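Local coordinates for protein guanine deaminase (Escherichia coli, PDB 6OHB) that catalyses the zinc-dependent hydrolytic deamination of guanine to xanthine and ammonia, a step of purine degradation, at residues H6-R12 with D37-K43; R67-K72 with Y426-V430; G45-F50 with F380-A386. One frame throughout, in Å; residues are numbered along the deposited sequence.

Interaction 1. Residues H6-R12 with D37-K43; sequences HTLKAVR and DGLLLIK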
# COMPACT_ATOMS: atom_id res chain seq x y z
N HIS A 6 -14.30 -14.69 40.65
CA HIS A 6 -14.18 -14.48 39.22
C HIS A 6 -13.75 -15.77 38.51
O HIS A 6 -13.35 -16.75 39.13
CB HIS A 6 -13.20 -13.35 38.92
CG HIS A 6 -13.74 -11.99 39.22
ND1 HIS A 6 -14.07 -11.08 38.23
CD2 HIS A 6 -14.01 -11.37 40.40
CE1 HIS A 6 -14.52 -9.97 38.79
NE2 HIS A 6 -14.49 -10.12 40.10
N THR A 7 -13.83 -15.73 37.18
CA THR A 7 -13.69 -16.91 36.34
C THR A 7 -12.56 -16.73 35.33
O THR A 7 -12.12 -15.62 35.04
CB THR A 7 -14.99 -17.19 35.60
OG1 THR A 7 -14.82 -18.33 34.74
CG2 THR A 7 -15.38 -15.98 34.77
N LEU A 8 -12.12 -17.86 34.77
CA LEU A 8 -10.99 -17.92 33.85
C LEU A 8 -11.45 -18.04 32.40
O LEU A 8 -12.56 -18.51 32.11
CB LEU A 8 -10.10 -19.11 34.21
CG LEU A 8 -8.58 -18.96 34.25
CD1 LEU A 8 -8.17 -17.59 34.75
CD2 LEU A 8 -7.99 -20.04 35.15
N LYS A 9 -10.58 -17.61 31.48
CA LYS A 9 -10.69 -17.92 30.06
C LYS A 9 -9.36 -18.49 29.59
O LYS A 9 -8.30 -18.04 30.04
CB LYS A 9 -11.05 -16.69 29.21
CG LYS A 9 -12.40 -16.08 29.50
CD LYS A 9 -12.73 -14.97 28.51
CE LYS A 9 -13.82 -14.05 29.04
NZ LYS A 9 -14.29 -13.08 28.02
N ALA A 10 -9.42 -19.45 28.67
CA ALA A 10 -8.24 -20.13 28.14
C ALA A 10 -8.17 -19.95 26.63
O ALA A 10 -9.13 -20.26 25.92
CB ALA A 10 -8.26 -21.62 28.49
N VAL A 11 -7.02 -19.49 26.15
CA VAL A 11 -6.79 -19.25 24.73
C VAL A 11 -5.54 -20.00 24.32
O VAL A 11 -4.46 -19.77 24.88
CB VAL A 11 -6.65 -17.75 24.41
CG1 VAL A 11 -6.24 -17.56 22.96
CG2 VAL A 11 -7.94 -17.00 24.72
N ARG A 12 -5.66 -20.88 23.33
CA ARG A 12 -4.55 -21.70 22.88
C ARG A 12 -4.11 -21.29 21.48
O ARG A 12 -4.94 -20.94 20.64
CB ARG A 12 -4.94 -23.18 22.90
CG ARG A 12 -3.79 -24.11 22.60
CD ARG A 12 -4.22 -25.55 22.60
NE ARG A 12 -3.09 -26.42 22.32
CZ ARG A 12 -3.14 -27.74 22.34
NH1 ARG A 12 -4.29 -28.35 22.63
NH2 ARG A 12 -2.06 -28.46 22.07
N ASP A 37 3.34 -23.53 20.63
CA ASP A 37 2.20 -24.22 21.22
C ASP A 37 1.99 -23.64 22.61
O ASP A 37 2.47 -24.17 23.62
CB ASP A 37 2.42 -25.73 21.25
CG ASP A 37 1.18 -26.50 21.67
OD1 ASP A 37 0.07 -25.94 21.58
OD2 ASP A 37 1.32 -27.67 22.09
N GLY A 38 1.28 -22.52 22.67
CA GLY A 38 1.14 -21.74 23.88
C GLY A 38 -0.27 -21.61 24.43
O GLY A 38 -1.26 -21.87 23.74
N LEU A 39 -0.34 -21.16 25.68
CA LEU A 39 -1.57 -21.02 26.43
C LEU A 39 -1.58 -19.66 27.13
O LEU A 39 -0.59 -19.29 27.77
CB LEU A 39 -1.73 -22.13 27.47
CG LEU A 39 -2.82 -21.89 28.51
CD1 LEU A 39 -4.18 -21.88 27.84
CD2 LEU A 39 -2.75 -22.94 29.61
N LEU A 40 -2.70 -18.96 26.99
CA LEU A 40 -2.94 -17.66 27.61
C LEU A 40 -4.18 -17.80 28.48
O LEU A 40 -5.27 -18.08 27.96
CB LEU A 40 -3.14 -16.58 26.55
CG LEU A 40 -3.67 -15.24 27.08
CD1 LEU A 40 -2.61 -14.54 27.92
CD2 LEU A 40 -4.14 -14.35 25.94
N LEU A 41 -4.01 -17.62 29.78
CA LEU A 41 -5.11 -17.65 30.74
C LEU A 41 -5.41 -16.23 31.18
O LEU A 41 -4.50 -15.49 31.59
CB LEU A 41 -4.75 -18.51 31.96
CG LEU A 41 -4.71 -20.02 31.72
CD1 LEU A 41 -4.21 -20.72 32.97
CD2 LEU A 41 -6.09 -20.52 31.31
N ILE A 42 -6.70 -15.89 31.14
CA ILE A 42 -7.21 -14.54 31.34
C ILE A 42 -8.15 -14.56 32.54
O ILE A 42 -9.02 -15.43 32.64
CB ILE A 42 -7.97 -14.06 30.08
CG1 ILE A 42 -7.06 -14.07 28.86
CG2 ILE A 42 -8.61 -12.69 30.31
CD1 ILE A 42 -7.82 -13.85 27.57
N LYS A 43 -8.00 -13.57 33.41
CA LYS A 43 -8.88 -13.40 34.56
C LYS A 43 -9.01 -11.91 34.86
O LYS A 43 -8.00 -11.21 34.96
CB LYS A 43 -8.35 -14.15 35.79
CG LYS A 43 -9.28 -14.07 37.00
CD LYS A 43 -8.53 -14.27 38.31
CE LYS A 43 -8.90 -15.60 38.96
NZ LYS A 43 -8.51 -15.65 40.40
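Strands 8-12 and 38-43 run antiparallel; the axes of these short strands come within 4.7 Å at closest, with 159° between their directions. Two hydrogen-bonded pairs hold them. Lys-9 N donates to Ile-42 O and Ile-42 N to Lys-9 O, both at 2.9 Å. Two residues on, Val-11 N to Leu-40 O and Leu-40 N to Val-11 O repeat the pattern, again at 2.9 Å. Between and beside them lie the non-hydrogen-bonded pairs Ala-10 with Leu-41 and Arg-12 with Leu-39. Here CA-H...O contacts help, such as Leu-41 CA to Lys-9 O at 3.3 Å.

Side chains alternate between the two faces. On one face Ala-10 CB meets Leu-41 CD2 at 3.7 Å and Leu-39 CD1 at 4.1 Å, and Leu-8 CG lies 4.2 Å from Leu-41 CD2. On the other face Val-11 CG2 reaches Ile-42 CD1 at 4.2 Å. There Val-11, Leu-40 and Ile-42 also pack on Phe-388 of strand 388-391. The extended Arg-12 forms a rather long salt bridge, NE to Asp-37 OD1 at 3.3 Å. Its guanidinium also makes a cation-pi contact with Trp-53.

These are the two central strands of a four-stranded mixed sheet. It is consistent with the small beta-sandwich domain that accompanies the metal-binding barrel in many amidohydrolases, and lies away from the zinc site.

Interaction 2. Residues R67-K72 with Y426-V430; sequences RDYRGK and YRTYV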
# COMPACT_ATOMS: atom_id res chain seq x y z
N ARG A 67 -10.52 -21.76 23.95
CA ARG A 67 -10.65 -21.23 22.60
C ARG A 67 -9.41 -21.64 21.82
O ARG A 67 -8.30 -21.20 22.13
CB ARG A 67 -10.81 -19.71 22.63
CG ARG A 67 -12.04 -19.25 23.39
CD ARG A 67 -11.65 -18.41 24.59
NE ARG A 67 -12.75 -18.25 25.53
CZ ARG A 67 -13.72 -17.35 25.40
NH1 ARG A 67 -13.73 -16.52 24.37
NH2 ARG A 67 -14.68 -17.28 26.32
N ASP A 68 -9.59 -22.51 20.82
CA ASP A 68 -8.49 -23.15 20.10
C ASP A 68 -8.23 -22.37 18.81
O ASP A 68 -8.94 -22.53 17.82
CB ASP A 68 -8.84 -24.61 19.84
CG ASP A 68 -7.69 -25.39 19.23
OD1 ASP A 68 -6.60 -24.81 19.07
OD2 ASP A 68 -7.89 -26.58 18.91
N TYR A 69 -7.20 -21.53 18.82
CA TYR A 69 -6.80 -20.76 17.65
C TYR A 69 -5.53 -21.31 17.00
O TYR A 69 -4.75 -20.55 16.42
CB TYR A 69 -6.61 -19.29 18.01
CG TYR A 69 -7.87 -18.61 18.49
CD1 TYR A 69 -9.03 -18.61 17.72
CD2 TYR A 69 -7.90 -17.95 19.72
CE1 TYR A 69 -10.19 -17.97 18.17
CE2 TYR A 69 -9.05 -17.32 20.17
CZ TYR A 69 -10.19 -17.33 19.39
OH TYR A 69 -11.34 -16.71 19.84
N ARG A 70 -5.31 -22.62 17.10
CA ARG A 70 -4.13 -23.22 16.49
C ARG A 70 -4.19 -23.09 14.98
O ARG A 70 -5.25 -23.25 14.37
CB ARG A 70 -4.00 -24.69 16.91
CG ARG A 70 -3.47 -24.84 18.33
CD ARG A 70 -3.38 -26.30 18.76
NE ARG A 70 -4.69 -26.93 18.84
CZ ARG A 70 -4.88 -28.22 19.07
NH1 ARG A 70 -3.85 -29.02 19.25
NH2 ARG A 70 -6.11 -28.71 19.12
N GLY A 71 -3.04 -22.78 14.39
CA GLY A 71 -2.96 -22.39 13.00
C GLY A 71 -2.94 -20.89 12.79
O GLY A 71 -2.52 -20.44 11.72
N LYS A 72 -3.34 -20.12 13.79
CA LYS A 72 -3.30 -18.67 13.75
C LYS A 72 -2.10 -18.17 14.56
O LYS A 72 -1.40 -18.94 15.22
CB LYS A 72 -4.59 -18.07 14.32
CG LYS A 72 -5.88 -18.72 13.82
CD LYS A 72 -6.16 -18.36 12.37
CE LYS A 72 -7.64 -18.49 12.04
NZ LYS A 72 -8.11 -19.90 12.04
N TYR A 426 -8.41 -12.01 12.46
CA TYR A 426 -9.40 -13.06 12.64
C TYR A 426 -10.25 -12.83 13.89
O TYR A 426 -11.48 -13.00 13.85
CB TYR A 426 -8.69 -14.43 12.72
CG TYR A 426 -9.59 -15.65 12.81
CD1 TYR A 426 -10.37 -16.06 11.73
CD2 TYR A 426 -9.62 -16.41 13.98
CE1 TYR A 426 -11.18 -17.19 11.82
CE2 TYR A 426 -10.43 -17.54 14.08
CZ TYR A 426 -11.20 -17.93 13.00
OH TYR A 426 -12.00 -19.05 13.10
N ARG A 427 -9.62 -12.44 14.99
CA ARG A 427 -10.36 -12.13 16.21
C ARG A 427 -9.67 -10.96 16.91
O ARG A 427 -8.45 -10.82 16.84
CB ARG A 427 -10.44 -13.33 17.18
CG ARG A 427 -11.17 -14.59 16.67
CD ARG A 427 -12.68 -14.47 16.74
NE ARG A 427 -13.37 -15.70 16.34
CZ ARG A 427 -13.63 -16.04 15.07
NH1 ARG A 427 -13.25 -15.26 14.06
NH2 ARG A 427 -14.26 -17.18 14.82
N THR A 428 -10.46 -10.14 17.60
CA THR A 428 -9.92 -9.08 18.44
C THR A 428 -10.54 -9.16 19.82
O THR A 428 -11.78 -9.14 19.96
CB THR A 428 -10.14 -7.69 17.83
OG1 THR A 428 -9.51 -7.62 16.54
CG2 THR A 428 -9.54 -6.60 18.72
N TYR A 429 -9.68 -9.23 20.84
CA TYR A 429 -10.05 -9.27 22.24
C TYR A 429 -9.65 -7.95 22.90
O TYR A 429 -8.49 -7.51 22.77
CB TYR A 429 -9.35 -10.42 22.98
CG TYR A 429 -9.93 -11.80 22.73
CD1 TYR A 429 -9.70 -12.48 21.53
CD2 TYR A 429 -10.70 -12.44 23.70
CE1 TYR A 429 -10.23 -13.75 21.30
CE2 TYR A 429 -11.23 -13.71 23.49
CZ TYR A 429 -10.99 -14.36 22.29
OH TYR A 429 -11.52 -15.62 22.07
N VAL A 430 -10.59 -7.33 23.61
CA VAL A 430 -10.33 -6.12 24.38
C VAL A 430 -10.82 -6.36 25.80
O VAL A 430 -11.93 -6.84 26.01
CB VAL A 430 -11.03 -4.90 23.76
CG1 VAL A 430 -11.12 -3.76 24.75
CG2 VAL A 430 -10.29 -4.45 22.50
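Two tyrosine hydroxyls meet at very short range: Tyr-69 OH and Tyr-429 OH are 2.5 Å apart and hydrogen-bonded. Arg-67 NH1 adds a weak hydrogen bond to the same Tyr-429 OH at 3.3 Å. Three side chains thus converge on one polar point. The rings also touch, Tyr-69 CE2 lying 3.9 Å from Tyr-429 CE1.

A second cluster forms where the chain turns. A type II turn from Tyr-69 to Lys-72 brings Lys-72 over one face of the Tyr-426 ring. Lys-72 CE lies 3.4 Å from the ring centroid as a CH-pi contact, and NZ lies 4.0 Å from it as a cation-pi contact. Tyr-69 CD1 approaches the edge of this ring, 4.0 Å from Tyr-426 CE2.

The backbones do not pair; the strand axes come no closer than 10.6 Å and lie at 128°. Side chains alone join strand 67-70, beside strand 8-12, and the turn after it to strand 425-430 of another sheet, flanked by strands 388-391 and 433-437.

Interaction 3. Residues G45-F50 with F380-A386; sequences GKVEWF and FLPGKEA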
# COMPACT_ATOMS: atom_id res chain seq x y z
N GLY A 45 -9.98 -9.47 33.03
CA GLY A 45 -9.45 -8.65 31.96
C GLY A 45 -7.94 -8.58 31.89
O GLY A 45 -7.42 -7.76 31.12
N LYS A 46 -7.22 -9.40 32.64
CA LYS A 46 -5.77 -9.34 32.65
C LYS A 46 -5.18 -10.72 32.38
O LYS A 46 -5.83 -11.75 32.59
CB LYS A 46 -5.23 -8.81 33.99
CG LYS A 46 -5.77 -7.44 34.39
CD LYS A 46 -5.06 -6.91 35.62
CE LYS A 46 -5.91 -5.88 36.34
NZ LYS A 46 -5.40 -4.50 36.16
N VAL A 47 -3.94 -10.71 31.91
CA VAL A 47 -3.17 -11.94 31.75
C VAL A 47 -2.96 -12.58 33.12
O VAL A 47 -2.20 -12.07 33.95
CB VAL A 47 -1.82 -11.67 31.05
CG1 VAL A 47 -0.97 -12.94 31.03
CG2 VAL A 47 -2.05 -11.15 29.63
N GLU A 48 -3.64 -13.70 33.36
CA GLU A 48 -3.41 -14.47 34.57
C GLU A 48 -2.17 -15.34 34.44
O GLU A 48 -1.37 -15.44 35.38
CB GLU A 48 -4.62 -15.34 34.90
CG GLU A 48 -4.54 -15.99 36.27
CD GLU A 48 -4.90 -15.03 37.38
OE1 GLU A 48 -5.46 -13.95 37.08
OE2 GLU A 48 -4.62 -15.34 38.56
N TRP A 49 -1.99 -15.96 33.28
CA TRP A 49 -0.85 -16.85 33.10
C TRP A 49 -0.55 -16.95 31.61
O TRP A 49 -1.47 -16.99 30.80
CB TRP A 49 -1.11 -18.24 33.70
CG TRP A 49 0.08 -19.17 33.74
CD1 TRP A 49 0.92 -19.38 34.80
CD2 TRP A 49 0.55 -20.02 32.68
NE1 TRP A 49 1.89 -20.30 34.46
CE2 TRP A 49 1.69 -20.71 33.17
CE3 TRP A 49 0.13 -20.27 31.37
CZ2 TRP A 49 2.41 -21.62 32.39
CZ3 TRP A 49 0.84 -21.18 30.60
CH2 TRP A 49 1.97 -21.84 31.11
N PHE A 50 0.72 -16.99 31.25
CA PHE A 50 1.08 -17.17 29.86
C PHE A 50 2.29 -18.09 29.76
O PHE A 50 3.23 -17.96 30.54
CB PHE A 50 1.39 -15.83 29.18
CG PHE A 50 1.93 -15.99 27.80
CD1 PHE A 50 1.14 -16.50 26.79
CD2 PHE A 50 3.24 -15.64 27.50
CE1 PHE A 50 1.63 -16.65 25.51
CE2 PHE A 50 3.73 -15.79 26.23
CZ PHE A 50 2.93 -16.30 25.23
N PHE A 380 2.47 -10.15 26.65
CA PHE A 380 1.70 -11.13 27.40
C PHE A 380 2.30 -11.39 28.78
O PHE A 380 2.19 -12.51 29.31
CB PHE A 380 1.59 -12.43 26.61
CG PHE A 380 0.86 -12.27 25.30
CD1 PHE A 380 -0.50 -12.01 25.27
CD2 PHE A 380 1.54 -12.37 24.10
CE1 PHE A 380 -1.17 -11.86 24.07
CE2 PHE A 380 0.88 -12.21 22.90
CZ PHE A 380 -0.47 -11.96 22.88
N LEU A 381 2.94 -10.39 29.38
CA LEU A 381 3.46 -10.54 30.73
C LEU A 381 2.31 -10.63 31.73
O LEU A 381 1.32 -9.90 31.60
CB LEU A 381 4.37 -9.37 31.11
CG LEU A 381 5.70 -9.20 30.37
CD1 LEU A 381 6.36 -7.90 30.81
CD2 LEU A 381 6.62 -10.39 30.61
N PRO A 382 2.40 -11.52 32.72
CA PRO A 382 1.35 -11.60 33.76
C PRO A 382 1.06 -10.23 34.36
O PRO A 382 1.97 -9.42 34.58
CB PRO A 382 1.94 -12.56 34.79
CG PRO A 382 2.86 -13.44 34.00
CD PRO A 382 3.42 -12.57 32.88
N GLY A 383 -0.22 -9.95 34.60
CA GLY A 383 -0.65 -8.66 35.08
C GLY A 383 -1.05 -7.66 34.01
O GLY A 383 -1.76 -6.70 34.33
N LYS A 384 -0.60 -7.84 32.77
CA LYS A 384 -0.95 -6.90 31.70
C LYS A 384 -2.42 -7.03 31.31
O LYS A 384 -3.04 -8.09 31.44
CB LYS A 384 -0.09 -7.14 30.47
CG LYS A 384 1.38 -6.80 30.65
CD LYS A 384 1.58 -5.33 30.90
CE LYS A 384 3.04 -4.97 30.78
NZ LYS A 384 3.47 -5.00 29.36
N GLU A 385 -2.97 -5.93 30.80
CA GLU A 385 -4.34 -5.95 30.30
C GLU A 385 -4.43 -6.79 29.03
O GLU A 385 -3.57 -6.70 28.14
CB GLU A 385 -4.83 -4.52 30.06
CG GLU A 385 -4.80 -3.70 31.35
CD GLU A 385 -5.07 -2.23 31.14
OE1 GLU A 385 -5.13 -1.78 29.97
OE2 GLU A 385 -5.21 -1.52 32.16
N ALA A 386 -5.47 -7.61 28.95
CA ALA A 386 -5.57 -8.63 27.90
C ALA A 386 -6.26 -8.05 26.66
O ALA A 386 -7.41 -8.34 26.34
CB ALA A 386 -6.31 -9.86 28.43
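Gly-45 begins the contact with its carbonyl: Ala-386 N donates to Gly-45 O at 2.9 Å. The positive phi of Gly-45 is one that glycine adopts easily. Lys-46 faces Glu-385 in a single backbone bridge, CA to CA 4.4 Å, and Lys-46 CD passes 3.5 Å from Gly-383 O. Val-47 is bonded at both ends of its backbone. Its N donates to Lys-384 O at 2.8 Å, and its O accepts from Gly-383 N at 3.0 Å. The type II turn from Leu-381 to Lys-384 presents both loop groups. The Val-47 side chain fits against the loop backbone, CB lying 3.6 Å from Leu-381 O and CG1 3.6 Å from Phe-380 O. Glu-48 and Trp-49 point away and form a classic beta bulge opposite Leu-41. Phe-50 turns back toward the loop: Phe-380 CB sits over its ring, 3.8 Å from the centroid, in a CH-pi contact.

Both phenylalanines also meet Phe-15 edge-to-face. Glu-385 forms salt bridges with Arg-162 and Arg-201, outside the two segments. The loop precedes strand 388-391 and borders strand 46-50, whose other neighbour is strand 38-43.

From the N terminus, interaction 1 closes first, pairing strand 8-12 with strand 38-43, with 24 residues between them, which include strands 14-18 and 32-35. Strand 46-50 follows and adds to the same sheet beside strand 38-43, with Leu-41 O 2.7 Å from Glu-48 N. Strand 67-70 joins the other side of strand 8-12, Ala-10 O lying 2.8 Å from Arg-67 N. Interactions 2 and 3 are long-range and cross: 45-50 waits for 380-386, and 67-72 waits for 426-430. Nearly the whole barrel lies between their partners. The sheet built early in the chain is thus joined at both outer strands to chain that follows the barrel.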